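Local coordinates for protein telomerase reverse transcriptase (Candida albicans SC5314, PDB 6ZDQ) that probably extends chromosome ends as the reverse-transcriptase subunit of telomerase, adding telomeric repeats by copying a template within the enzyme's RNA component, at residues A[364-369]-A[416-421]; A[352-357]-A[466-471]; A[346-351]-A[431-436]. One frame throughout, in Å; residues are numbered along the deposited sequence.

Interaction 1: residues A[364-369]-A[416-421]; sequences KTSYYV and TIALQK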
ATOM      1  N   LYS A 364      23.853 -23.821 -19.142  1.00170.39           N
ATOM      2  CA  LYS A 364      24.613 -22.655 -18.695  1.00157.17           C
ATOM      3  C   LYS A 364      24.450 -21.559 -19.747  1.00161.00           C
ATOM      4  O   LYS A 364      25.196 -21.493 -20.727  1.00188.16           O
ATOM      5  CB  LYS A 364      26.091 -23.009 -18.448  1.00160.56           C
ATOM      6  CG  LYS A 364      26.761 -23.803 -19.560  1.00163.31           C
ATOM      7  CD  LYS A 364      28.247 -23.967 -19.289  1.00158.39           C
ATOM      8  CE  LYS A 364      28.991 -24.416 -20.537  1.00167.03           C
ATOM      9  NZ  LYS A 364      28.910 -23.401 -21.625  1.00150.31           N
ATOM     10  N   THR A 365      23.460 -20.692 -19.536  1.00154.16           N
ATOM     11  CA  THR A 365      23.177 -19.604 -20.463  1.00152.24           C
ATOM     12  C   THR A 365      23.764 -18.273 -20.015  1.00152.88           C
ATOM     13  O   THR A 365      24.058 -17.424 -20.864  1.00160.51           O
ATOM     14  CB  THR A 365      21.663 -19.451 -20.653  1.00174.27           C
ATOM     15  OG1 THR A 365      21.058 -20.748 -20.726  1.00189.17           O
ATOM     16  CG2 THR A 365      21.359 -18.693 -21.938  1.00165.47           C
ATOM     17  N   SER A 366      23.948 -18.078 -18.707  1.00122.61           N
ATOM     18  CA  SER A 366      24.590 -16.886 -18.151  1.00120.90           C
ATOM     19  C   SER A 366      23.852 -15.606 -18.555  1.00120.89           C
ATOM     20  O   SER A 366      24.380 -14.745 -19.261  1.00142.85           O
ATOM     21  CB  SER A 366      26.068 -16.823 -18.557  1.00147.02           C
ATOM     22  OG  SER A 366      26.696 -15.675 -18.016  1.00126.83           O
ATOM     23  N   TYR A 367      22.606 -15.501 -18.099  1.00135.85           N
ATOM     24  CA  TYR A 367      21.827 -14.292 -18.334  1.00124.17           C
ATOM     25  C   TYR A 367      22.462 -13.102 -17.621  1.00121.13           C
ATOM     26  O   TYR A 367      22.959 -13.222 -16.498  1.00123.99           O
ATOM     27  CB  TYR A 367      20.385 -14.488 -17.858  1.00121.21           C
ATOM     28  CG  TYR A 367      19.649 -15.609 -18.559  1.00121.23           C
ATOM     29  CD1 TYR A 367      19.711 -16.912 -18.082  1.00121.01           C
ATOM     30  CD2 TYR A 367      18.892 -15.365 -19.698  1.00136.14           C
ATOM     31  CE1 TYR A 367      19.042 -17.940 -18.722  1.00135.14           C
ATOM     32  CE2 TYR A 367      18.219 -16.387 -20.343  1.00128.62           C
ATOM     33  CZ  TYR A 367      18.298 -17.672 -19.851  1.00131.27           C
ATOM     34  OH  TYR A 367      17.631 -18.693 -20.492  1.00150.31           O
ATOM     35  N   TYR A 368      22.449 -11.948 -18.283  1.00121.38           N
ATOM     36  CA  TYR A 368      23.041 -10.726 -17.755  1.00121.56           C
ATOM     37  C   TYR A 368      21.940  -9.729 -17.422  1.00125.56           C
ATOM     38  O   TYR A 368      21.093  -9.425 -18.269  1.00137.46           O
ATOM     39  CB  TYR A 368      24.028 -10.116 -18.752  1.00127.03           C
ATOM     40  CG  TYR A 368      25.192 -11.022 -19.081  1.00124.39           C
ATOM     41  CD1 TYR A 368      26.285 -11.117 -18.229  1.00121.21           C
ATOM     42  CD2 TYR A 368      25.196 -11.787 -20.240  1.00121.31           C
ATOM     43  CE1 TYR A 368      27.350 -11.948 -18.523  1.00129.91           C
ATOM     44  CE2 TYR A 368      26.255 -12.620 -20.542  1.00121.30           C
ATOM     45  CZ  TYR A 368      27.330 -12.697 -19.681  1.00132.74           C
ATOM     46  OH  TYR A 368      28.389 -13.525 -19.978  1.00135.83           O
ATOM     47  N   VAL A 369      21.957  -9.226 -16.191  1.00122.35           N
ATOM     48  CA  VAL A 369      20.951  -8.292 -15.702  1.00128.42           C
ATOM     49  C   VAL A 369      21.655  -7.074 -15.118  1.00123.55           C
ATOM     50  O   VAL A 369      22.714  -7.194 -14.492  1.00123.27           O
ATOM     51  CB  VAL A 369      20.030  -8.958 -14.656  1.00144.18           C
ATOM     52  CG1 VAL A 369      20.858  -9.583 -13.549  1.00140.14           C
ATOM     53  CG2 VAL A 369      19.020  -7.963 -14.090  1.00124.31           C
ATOM     54  N   THR A 416      26.634  -4.993 -13.507  1.00149.81           N
ATOM     55  CA  THR A 416      25.934  -6.057 -14.214  1.00137.95           C
ATOM     56  C   THR A 416      26.127  -7.387 -13.493  1.00135.99           C
ATOM     57  O   THR A 416      27.253  -7.756 -13.145  1.00135.81           O
ATOM     58  CB  THR A 416      26.437  -6.163 -15.653  1.00136.01           C
ATOM     59  OG1 THR A 416      27.834  -6.483 -15.649  1.00147.23           O
ATOM     60  CG2 THR A 416      26.230  -4.847 -16.388  1.00136.48           C
ATOM     61  N   ILE A 417      25.029  -8.106 -13.278  1.00122.59           N
ATOM     62  CA  ILE A 417      25.032  -9.380 -12.567  1.00139.01           C
ATOM     63  C   ILE A 417      24.862 -10.501 -13.584  1.00121.72           C
ATOM     64  O   ILE A 417      24.009 -10.415 -14.475  1.00121.72           O
ATOM     65  CB  ILE A 417      23.924  -9.433 -11.499  1.00145.58           C
ATOM     66  CG1 ILE A 417      24.093  -8.298 -10.486  1.00123.45           C
ATOM     67  CG2 ILE A 417      23.921 -10.782 -10.793  1.00129.35           C
ATOM     68  CD1 ILE A 417      25.370  -8.379  -9.678  1.00123.45           C
ATOM     69  N   ALA A 418      25.675 -11.547 -13.453  1.00127.54           N
ATOM     70  CA  ALA A 418      25.615 -12.718 -14.321  1.00127.28           C
ATOM     71  C   ALA A 418      25.070 -13.894 -13.518  1.00131.72           C
ATOM     72  O   ALA A 418      25.720 -14.366 -12.579  1.00136.41           O
ATOM     73  CB  ALA A 418      26.991 -13.040 -14.901  1.00145.42           C
ATOM     74  N   LEU A 419      23.877 -14.359 -13.883  1.00135.24           N
ATOM     75  CA  LEU A 419      23.239 -15.502 -13.244  1.00135.50           C
ATOM     76  C   LEU A 419      23.012 -16.596 -14.278  1.00120.59           C
ATOM     77  O   LEU A 419      22.436 -16.340 -15.341  1.00120.63           O
ATOM     78  CB  LEU A 419      21.911 -15.103 -12.591  1.00120.98           C
ATOM     79  CG  LEU A 419      21.976 -14.080 -11.456  1.00121.39           C
ATOM     80  CD1 LEU A 419      20.585 -13.814 -10.911  1.00121.82           C
ATOM     81  CD2 LEU A 419      22.906 -14.551 -10.348  1.00129.52           C
ATOM     82  N   GLN A 420      23.465 -17.806 -13.967  1.00120.54           N
ATOM     83  CA  GLN A 420      23.289 -18.949 -14.848  1.00120.56           C
ATOM     84  C   GLN A 420      21.964 -19.653 -14.567  1.00131.38           C
ATOM     85  O   GLN A 420      21.345 -19.470 -13.518  1.00137.00           O
ATOM     86  CB  GLN A 420      24.450 -19.934 -14.703  1.00140.68           C
ATOM     87  CG  GLN A 420      25.671 -19.579 -15.541  1.00152.08           C
ATOM     88  CD  GLN A 420      26.620 -20.749 -15.716  1.00139.74           C
ATOM     89  OE1 GLN A 420      26.463 -21.790 -15.081  1.00155.41           O
ATOM     90  NE2 GLN A 420      27.610 -20.584 -16.587  1.00155.93           N
ATOM     91  N   LYS A 421      21.534 -20.467 -15.538  1.00141.07           N
ATOM     92  CA  LYS A 421      20.259 -21.170 -15.421  1.00139.37           C
ATOM     93  C   LYS A 421      20.212 -22.053 -14.178  1.00134.27           C
ATOM     94  O   LYS A 421      19.191 -22.099 -13.481  1.00120.45           O
ATOM     95  CB  LYS A 421      20.012 -22.003 -16.680  1.00125.96           C
ATOM     96  CG  LYS A 421      18.892 -23.018 -16.548  1.00141.12           C
ATOM     97  CD  LYS A 421      18.857 -23.955 -17.742  1.00135.07           C
ATOM     98  CE  LYS A 421      17.845 -25.069 -17.541  1.00143.51           C
ATOM     99  NZ  LYS A 421      17.812 -26.001 -18.701  1.00153.73           N
TER
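Strands 367-369 and 417-419 pair as a two-stranded antiparallel sheet at the protein surface, their directions 151° apart. The pair falls between reverse transcriptase motifs A and B, where telomerases carry the insertion in fingers domain, and so probably belongs to that insertion. Tyr-367, Val-369, Ile-417 and Leu-419 occupy one face, which packs on helix 263-296 through Ile-285 and Pro-281. Tyr-368 and Ala-418 occupy the other. Val-369 and Ile-417 form a hydrogen-bonded pair and run alongside each other. The crowded rotamer of Val-369, with CG1 between its backbone N and carbonyl carbon (chi1 53°), turns that methyl across the strand to within 3.7 Å of Ile-417 CB. The Tyr-367 ring has Thr-365 CG2 over one face, displaced from the ring centre, and Leu-419 O in plane at its edge; Phe-358 meets it steeply. On the sheet's other face, in the non-hydrogen-bonded pair, the Tyr-368 ring approaches Ala-418 obliquely, CE1 lying 3.8 Å from Ala-418 CB. Gln-420, the N-cap residue of helix 421-434, sends an extended side chain back along the opposite chain, CG beside Ser-366 and NE2 3.4 Å from Lys-364 CB. The backbone ladder is straightest at its Val-369 end, where Ile-417 N reaches Val-369 O at 2.8 Å. At the far end it frays into a weak bond from Tyr-367 N to Leu-419 O, bent to 119° at the hydrogen.

Interaction 2: residues A[352-357]-A[466-471]; sequences KKLEEL and CDILYS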
ATOM      1  N   LYS A 352       7.967 -27.078 -12.604  1.00111.13           N
ATOM      2  CA  LYS A 352       8.165 -27.506 -13.986  1.00112.25           C
ATOM      3  C   LYS A 352       7.860 -26.380 -14.969  1.00123.29           C
ATOM      4  O   LYS A 352       8.516 -26.268 -16.011  1.00128.86           O
ATOM      5  CB  LYS A 352       7.319 -28.747 -14.294  1.00113.69           C
ATOM      6  CG  LYS A 352       5.834 -28.487 -14.499  1.00119.30           C
ATOM      7  CD  LYS A 352       5.127 -29.708 -15.069  1.00115.06           C
ATOM      8  CE  LYS A 352       3.650 -29.429 -15.300  1.00134.29           C
ATOM      9  NZ  LYS A 352       2.919 -30.615 -15.825  1.00117.73           N
ATOM     10  N   LYS A 353       6.873 -25.535 -14.656  1.00110.10           N
ATOM     11  CA  LYS A 353       6.575 -24.402 -15.525  1.00108.18           C
ATOM     12  C   LYS A 353       7.710 -23.387 -15.525  1.00107.32           C
ATOM     13  O   LYS A 353       7.932 -22.707 -16.534  1.00106.98           O
ATOM     14  CB  LYS A 353       5.263 -23.740 -15.105  1.00107.07           C
ATOM     15  CG  LYS A 353       4.046 -24.635 -15.263  1.00108.09           C
ATOM     16  CD  LYS A 353       3.905 -25.124 -16.694  1.00109.17           C
ATOM     17  CE  LYS A 353       2.716 -26.059 -16.839  1.00110.50           C
ATOM     18  NZ  LYS A 353       2.579 -26.588 -18.223  1.00128.57           N
ATOM     19  N   LEU A 354       8.434 -23.267 -14.411  1.00114.00           N
ATOM     20  CA  LEU A 354       9.612 -22.406 -14.387  1.00111.31           C
ATOM     21  C   LEU A 354      10.763 -23.016 -15.175  1.00118.48           C
ATOM     22  O   LEU A 354      11.578 -22.283 -15.748  1.00128.80           O
ATOM     23  CB  LEU A 354      10.041 -22.137 -12.945  1.00124.84           C
ATOM     24  CG  LEU A 354       9.098 -21.298 -12.082  1.00104.98           C
ATOM     25  CD1 LEU A 354       9.619 -21.209 -10.659  1.00108.21           C
ATOM     26  CD2 LEU A 354       8.919 -19.910 -12.675  1.00108.53           C
ATOM     27  N   GLU A 355      10.851 -24.346 -15.211  1.00124.70           N
ATOM     28  CA  GLU A 355      11.895 -25.003 -15.988  1.00114.88           C
ATOM     29  C   GLU A 355      11.608 -24.958 -17.483  1.00121.61           C
ATOM     30  O   GLU A 355      12.547 -24.920 -18.287  1.00127.60           O
ATOM     31  CB  GLU A 355      12.063 -26.447 -15.518  1.00112.90           C
ATOM     32  CG  GLU A 355      12.580 -26.567 -14.093  1.00114.64           C
ATOM     33  CD  GLU A 355      12.529 -27.988 -13.572  1.00123.67           C
ATOM     34  OE1 GLU A 355      11.793 -28.810 -14.157  1.00133.57           O
ATOM     35  OE2 GLU A 355      13.226 -28.283 -12.577  1.00115.76           O
ATOM     36  N   GLU A 356      10.330 -24.965 -17.876  1.00119.62           N
ATOM     37  CA  GLU A 356       9.982 -24.835 -19.286  1.00118.24           C
ATOM     38  C   GLU A 356      10.407 -23.491 -19.863  1.00121.96           C
ATOM     39  O   GLU A 356      10.542 -23.367 -21.084  1.00132.17           O
ATOM     40  CB  GLU A 356       8.478 -25.034 -19.484  1.00110.92           C
ATOM     41  CG  GLU A 356       7.982 -26.430 -19.147  1.00115.43           C
ATOM     42  CD  GLU A 356       6.487 -26.584 -19.349  1.00123.79           C
ATOM     43  OE1 GLU A 356       5.903 -25.781 -20.109  1.00135.29           O
ATOM     44  OE2 GLU A 356       5.894 -27.503 -18.745  1.00113.26           O
ATOM     45  N   LEU A 357      10.612 -22.481 -19.014  1.00123.01           N
ATOM     46  CA  LEU A 357      11.124 -21.203 -19.488  1.00123.07           C
ATOM     47  C   LEU A 357      12.571 -21.301 -19.946  1.00122.66           C
ATOM     48  O   LEU A 357      13.013 -20.473 -20.749  1.00126.47           O
ATOM     49  CB  LEU A 357      11.002 -20.146 -18.388  1.00123.07           C
ATOM     50  CG  LEU A 357       9.622 -19.929 -17.763  1.00123.66           C
ATOM     51  CD1 LEU A 357       9.696 -18.902 -16.645  1.00123.80           C
ATOM     52  CD2 LEU A 357       8.616 -19.503 -18.817  1.00124.48           C
ATOM     53  N   CYS A 466       3.055 -16.982  -9.107  1.00 99.10           N
ATOM     54  CA  CYS A 466       1.644 -17.179  -9.416  1.00111.94           C
ATOM     55  C   CYS A 466       1.296 -16.667 -10.808  1.00 98.74           C
ATOM     56  O   CYS A 466       0.436 -17.244 -11.482  1.00 93.75           O
ATOM     57  CB  CYS A 466       0.775 -16.494  -8.362  1.00 94.02           C
ATOM     58  SG  CYS A 466      -0.999 -16.715  -8.615  1.00104.99           S
ATOM     59  N   ASP A 467       1.950 -15.590 -11.253  1.00 94.73           N
ATOM     60  CA  ASP A 467       1.687 -15.058 -12.587  1.00106.27           C
ATOM     61  C   ASP A 467       2.071 -16.065 -13.665  1.00106.55           C
ATOM     62  O   ASP A 467       1.288 -16.337 -14.584  1.00 92.57           O
ATOM     63  CB  ASP A 467       2.441 -13.740 -12.782  1.00111.44           C
ATOM     64  CG  ASP A 467       1.812 -12.856 -13.845  1.00121.22           C
ATOM     65  OD1 ASP A 467       1.103 -13.387 -14.727  1.00112.80           O
ATOM     66  OD2 ASP A 467       2.025 -11.626 -13.796  1.00123.26           O
ATOM     67  N   ILE A 468       3.280 -16.625 -13.574  1.00 92.19           N
ATOM     68  CA  ILE A 468       3.734 -17.594 -14.570  1.00 99.41           C
ATOM     69  C   ILE A 468       2.867 -18.846 -14.537  1.00 93.55           C
ATOM     70  O   ILE A 468       2.507 -19.399 -15.584  1.00106.71           O
ATOM     71  CB  ILE A 468       5.222 -17.929 -14.352  1.00102.68           C
ATOM     72  CG1 ILE A 468       6.081 -16.677 -14.538  1.00103.91           C
ATOM     73  CG2 ILE A 468       5.671 -19.021 -15.310  1.00 93.03           C
ATOM     74  CD1 ILE A 468       7.552 -16.902 -14.283  1.00 91.77           C
ATOM     75  N   LEU A 469       2.520 -19.315 -13.337  1.00112.24           N
ATOM     76  CA  LEU A 469       1.742 -20.545 -13.215  1.00113.44           C
ATOM     77  C   LEU A 469       0.334 -20.369 -13.771  1.00108.53           C
ATOM     78  O   LEU A 469      -0.132 -21.182 -14.577  1.00 99.31           O
ATOM     79  CB  LEU A 469       1.691 -20.991 -11.754  1.00101.01           C
ATOM     80  CG  LEU A 469       0.932 -22.289 -11.477  1.00 97.73           C
ATOM     81  CD1 LEU A 469       1.551 -23.438 -12.256  1.00109.00           C
ATOM     82  CD2 LEU A 469       0.915 -22.595  -9.989  1.00106.47           C
ATOM     83  N   TYR A 470      -0.363 -19.310 -13.351  1.00109.11           N
ATOM     84  CA  TYR A 470      -1.736 -19.120 -13.804  1.00114.96           C
ATOM     85  C   TYR A 470      -1.797 -18.744 -15.279  1.00104.69           C
ATOM     86  O   TYR A 470      -2.744 -19.132 -15.974  1.00103.89           O
ATOM     87  CB  TYR A 470      -2.436 -18.060 -12.955  1.00113.91           C
ATOM     88  CG  TYR A 470      -3.086 -18.614 -11.706  1.00112.00           C
ATOM     89  CD1 TYR A 470      -2.914 -19.943 -11.340  1.00115.12           C
ATOM     90  CD2 TYR A 470      -3.889 -17.813 -10.904  1.00111.06           C
ATOM     91  CE1 TYR A 470      -3.512 -20.456 -10.203  1.00107.89           C
ATOM     92  CE2 TYR A 470      -4.492 -18.318  -9.766  1.00113.56           C
ATOM     93  CZ  TYR A 470      -4.299 -19.639  -9.420  1.00112.61           C
ATOM     94  OH  TYR A 470      -4.897 -20.143  -8.288  1.00115.71           O
ATOM     95  N   SER A 471      -0.807 -18.002 -15.778  1.00106.26           N
ATOM     96  CA  SER A 471      -0.787 -17.691 -17.203  1.00119.57           C
ATOM     97  C   SER A 471      -0.481 -18.931 -18.032  1.00104.49           C
ATOM     98  O   SER A 471      -0.912 -19.025 -19.186  1.00101.60           O
ATOM     99  CB  SER A 471       0.227 -16.588 -17.496  1.00102.91           C
ATOM    100  OG  SER A 471      -0.061 -15.956 -18.730  1.00116.73           O
TER
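Ile-468 carries CG1 anti to its carbonyl carbon (chi1 -62°) and continues extended through chi2, so that CD1 projects straight at segment 352-357. There it meets two leucines three residues apart, each with CG beside its own backbone N and an extended second torsion. Leu-354 crosses the isoleucine at about a right angle and brings CD2 to 3.7 Å from Ile-468 CD1. Leu-357 comes tip to tip with it instead, its CD1 3.8 Å from the same Ile-468 CD1. This is buried helix-helix packing in the reverse transcriptase region, where helix 460-477 follows the Gln-Gly of motif B and is probably part of the palm: the short helical segments cross almost perpendicularly, at 88°, with axes 9.8 Å apart at closest approach. Leu-290 and Leu-293 of helix 263-296 line the same apolar patch, touching Ile-468 and Leu-357 respectively. Leu-469 has CG anti to its backbone N (chi1 -179°), and its CD1 lies across the aliphatic part of Lys-353, 4.1 Å from Lys-353 CG. A bend at chi2 leads Lys-353 NZ away to a weak salt bridge with Glu-356 OE2, at 3.5 Å; Asp-476 of helix 460-477 offers NZ a second, long and weak ion pair.

Interaction 3: residues A[346-351]-A[431-436]; sequences SQPVLM and QIYDVV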
ATOM      1  N   SER A 346       0.149 -25.355  -6.383  1.00126.83           N
ATOM      2  CA  SER A 346       0.833 -26.637  -6.513  1.00133.56           C
ATOM      3  C   SER A 346       2.321 -26.376  -6.708  1.00108.97           C
ATOM      4  O   SER A 346       2.741 -25.883  -7.759  1.00109.58           O
ATOM      5  CB  SER A 346       0.250 -27.441  -7.674  1.00110.83           C
ATOM      6  OG  SER A 346       0.232 -26.677  -8.866  1.00110.59           O
ATOM      7  N   GLN A 347       3.114 -26.690  -5.684  1.00119.64           N
ATOM      8  CA  GLN A 347       4.556 -26.463  -5.752  1.00109.07           C
ATOM      9  C   GLN A 347       5.237 -27.220  -6.889  1.00117.77           C
ATOM     10  O   GLN A 347       6.034 -26.600  -7.615  1.00116.63           O
ATOM     11  CB  GLN A 347       5.186 -26.808  -4.399  1.00118.22           C
ATOM     12  CG  GLN A 347       4.629 -26.006  -3.234  1.00113.44           C
ATOM     13  CD  GLN A 347       5.071 -26.546  -1.888  1.00114.51           C
ATOM     14  OE1 GLN A 347       4.769 -27.687  -1.535  1.00118.08           O
ATOM     15  NE2 GLN A 347       5.791 -25.728  -1.129  1.00110.59           N
ATOM     16  N   PRO A 348       4.998 -28.521  -7.105  1.00111.91           N
ATOM     17  CA  PRO A 348       5.734 -29.201  -8.185  1.00122.02           C
ATOM     18  C   PRO A 348       5.365 -28.713  -9.575  1.00125.18           C
ATOM     19  O   PRO A 348       6.245 -28.619 -10.442  1.00112.49           O
ATOM     20  CB  PRO A 348       5.367 -30.677  -7.981  1.00139.43           C
ATOM     21  CG  PRO A 348       4.053 -30.642  -7.298  1.00117.19           C
ATOM     22  CD  PRO A 348       4.120 -29.459  -6.381  1.00113.23           C
ATOM     23  N   VAL A 349       4.090 -28.401  -9.818  1.00121.71           N
ATOM     24  CA  VAL A 349       3.689 -27.904 -11.131  1.00111.40           C
ATOM     25  C   VAL A 349       4.290 -26.528 -11.384  1.00109.55           C
ATOM     26  O   VAL A 349       4.682 -26.203 -12.510  1.00111.94           O
ATOM     27  CB  VAL A 349       2.155 -27.888 -11.254  1.00111.53           C
ATOM     28  CG1 VAL A 349       1.737 -27.360 -12.617  1.00111.13           C
ATOM     29  CG2 VAL A 349       1.594 -29.281 -11.024  1.00125.62           C
ATOM     30  N   LEU A 350       4.367 -25.695 -10.343  1.00108.32           N
ATOM     31  CA  LEU A 350       5.038 -24.407 -10.476  1.00120.22           C
ATOM     32  C   LEU A 350       6.498 -24.587 -10.870  1.00122.49           C
ATOM     33  O   LEU A 350       7.031 -23.821 -11.682  1.00117.44           O
ATOM     34  CB  LEU A 350       4.930 -23.621  -9.170  1.00105.79           C
ATOM     35  CG  LEU A 350       5.695 -22.299  -9.102  1.00104.52           C
ATOM     36  CD1 LEU A 350       5.178 -21.326 -10.147  1.00103.56           C
ATOM     37  CD2 LEU A 350       5.605 -21.695  -7.711  1.00103.85           C
ATOM     38  N   MET A 351       7.161 -25.600 -10.305  1.00113.55           N
ATOM     39  CA  MET A 351       8.575 -25.819 -10.592  1.00119.36           C
ATOM     40  C   MET A 351       8.798 -26.185 -12.056  1.00114.52           C
ATOM     41  O   MET A 351       9.716 -25.663 -12.702  1.00118.91           O
ATOM     42  CB  MET A 351       9.136 -26.903  -9.672  1.00110.88           C
ATOM     43  CG  MET A 351      10.654 -26.984  -9.678  1.00135.72           C
ATOM     44  SD  MET A 351      11.426 -25.450  -9.127  1.00115.68           S
ATOM     45  CE  MET A 351      13.152 -25.804  -9.451  1.00127.47           C
ATOM     46  N   GLN A 431      13.069 -20.415  -2.697  1.00135.44           N
ATOM     47  CA  GLN A 431      11.983 -19.507  -2.344  1.00131.93           C
ATOM     48  C   GLN A 431      10.625 -20.196  -2.310  1.00125.26           C
ATOM     49  O   GLN A 431       9.664 -19.603  -1.808  1.00126.33           O
ATOM     50  CB  GLN A 431      11.941 -18.331  -3.323  1.00127.69           C
ATOM     51  CG  GLN A 431      13.163 -17.426  -3.268  1.00125.15           C
ATOM     52  CD  GLN A 431      13.215 -16.593  -2.004  1.00126.23           C
ATOM     53  OE1 GLN A 431      12.254 -15.908  -1.657  1.00127.36           O
ATOM     54  NE2 GLN A 431      14.342 -16.650  -1.304  1.00126.04           N
ATOM     55  N   ILE A 432      10.511 -21.407  -2.856  1.00124.47           N
ATOM     56  CA  ILE A 432       9.245 -22.129  -2.880  1.00124.72           C
ATOM     57  C   ILE A 432       9.147 -23.067  -1.683  1.00124.78           C
ATOM     58  O   ILE A 432       8.191 -22.999  -0.902  1.00125.63           O
ATOM     59  CB  ILE A 432       9.080 -22.906  -4.199  1.00123.99           C
ATOM     60  CG1 ILE A 432       8.970 -21.939  -5.379  1.00124.12           C
ATOM     61  CG2 ILE A 432       7.864 -23.816  -4.134  1.00124.22           C
ATOM     62  CD1 ILE A 432       8.996 -22.619  -6.729  1.00123.48           C
ATOM     63  N   TYR A 433      10.137 -23.947  -1.531  1.00108.69           N
ATOM     64  CA  TYR A 433      10.091 -25.010  -0.531  1.00119.05           C
ATOM     65  C   TYR A 433      10.786 -24.620   0.773  1.00125.48           C
ATOM     66  O   TYR A 433      10.177 -24.666   1.847  1.00137.49           O
ATOM     67  CB  TYR A 433      10.713 -26.288  -1.107  1.00103.01           C
ATOM     68  CG  TYR A 433       9.985 -26.842  -2.311  1.00102.79           C
ATOM     69  CD1 TYR A 433       8.934 -27.739  -2.159  1.00124.71           C
ATOM     70  CD2 TYR A 433      10.349 -26.475  -3.599  1.00116.09           C
ATOM     71  CE1 TYR A 433       8.266 -28.252  -3.254  1.00112.80           C
ATOM     72  CE2 TYR A 433       9.685 -26.983  -4.704  1.00104.41           C
ATOM     73  CZ  TYR A 433       8.645 -27.871  -4.525  1.00123.71           C
ATOM     74  OH  TYR A 433       7.980 -28.381  -5.617  1.00109.68           O
ATOM     75  N   ASP A 434      12.059 -24.230   0.689  1.00129.87           N
ATOM     76  CA  ASP A 434      12.908 -24.068   1.866  1.00129.89           C
ATOM     77  C   ASP A 434      12.492 -22.917   2.774  1.00135.47           C
ATOM     78  O   ASP A 434      13.031 -22.810   3.881  1.00137.74           O
ATOM     79  CB  ASP A 434      14.363 -23.876   1.435  1.00122.42           C
ATOM     80  CG  ASP A 434      14.928 -25.094   0.735  1.00128.63           C
ATOM     81  OD1 ASP A 434      14.491 -25.384  -0.396  1.00140.64           O
ATOM     82  OD2 ASP A 434      15.805 -25.765   1.321  1.00132.50           O
ATOM     83  N   VAL A 435      11.573 -22.050   2.342  1.00130.00           N
ATOM     84  CA  VAL A 435      11.184 -20.906   3.162  1.00114.19           C
ATOM     85  C   VAL A 435      10.543 -21.386   4.455  1.00123.87           C
ATOM     86  O   VAL A 435       9.674 -22.268   4.451  1.00133.19           O
ATOM     87  CB  VAL A 435      10.244 -19.981   2.377  1.00 99.97           C
ATOM     88  CG1 VAL A 435       9.792 -18.822   3.251  1.00108.27           C
ATOM     89  CG2 VAL A 435      10.939 -19.464   1.133  1.00129.49           C
ATOM     90  N   VAL A 436      10.971 -20.803   5.575  1.00111.14           N
ATOM     91  CA  VAL A 436      10.493 -21.168   6.905  1.00111.23           C
ATOM     92  C   VAL A 436      10.033 -19.902   7.615  1.00110.57           C
ATOM     93  O   VAL A 436      10.739 -18.888   7.606  1.00115.09           O
ATOM     94  CB  VAL A 436      11.581 -21.878   7.735  1.00106.18           C
ATOM     95  CG1 VAL A 436      11.000 -22.393   9.044  1.00122.77           C
ATOM     96  CG2 VAL A 436      12.227 -23.009   6.947  1.00126.73           C
TER
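Gln-347, Leu-350, Ile-432 and Tyr-433 carry the contact between the start of helix 347-356 and the weakly bonded end of helix 421-434. The glutamine, in the first turn of helix 347-356, has CG anti to its carbonyl carbon (chi1 -59°) and runs extended beyond it. The side chain thus crosses the tyrosine ring obliquely, the amide plane turned 35° from that of the ring. Its CB lies 3.6 Å from Tyr-433 CE1, and its amide group continues along the same side of the ring toward CD1. Tyr-433, with CG beside its backbone N, points its phenol at the start of helix 347-356, where OH comes 3.2 Å from the carbonyl carbon of Gln-347. Pro-348 follows directly, its side chain crossing that of the tyrosine at about a right angle.

Ile-432 divides its two branches between different partners. CG2, anti to the backbone N, sits over one face of the Tyr-433 ring, displaced from the ring centre, and slides past the glutamine chain 4.0 Å from Gln-347 CG. The other branch is extended and carries CD1 to 3.6 Å from Leu-350 CD2. Leu-350 meets it through a different first torsion, CG anti to the backbone N (chi1 174°), and the two side chains cross obliquely. Met-351 SD adds a looser contact at 4.4 Å from Ile-432 CD1.

Phe-465 of helix 460-477 touches both Leu-350 and Ile-432, so three helices meet here. Just beyond, the chain leaves the weakly bonded end of helix 421-434 and enters strand 436-440, where Val-436 pairs through its backbone with Gly-230 of strand 229-236.

Overall arrangement
All three contacts fall in the reverse transcriptase region, but their chemistry follows their depth. Interaction 1 is a surface contact held chiefly by backbone hydrogen bonds. Interaction 2 is buried and relies on aliphatic side chains, without a hydrogen bond between its segments; interaction 3 is partly buried and mixes such packing with a phenol and an amide. Interactions 2 and 3 share helix 347-356 and touch: Leu-469 packs on Val-349 and Leu-350, and Leu-354 approaches Ile-432. Interaction 1 touches neither, yet it is continuous with them along the chain: helix 347-356 precedes strand 367-369, and strand 417-419 leads into helix 421-434 of interaction 3.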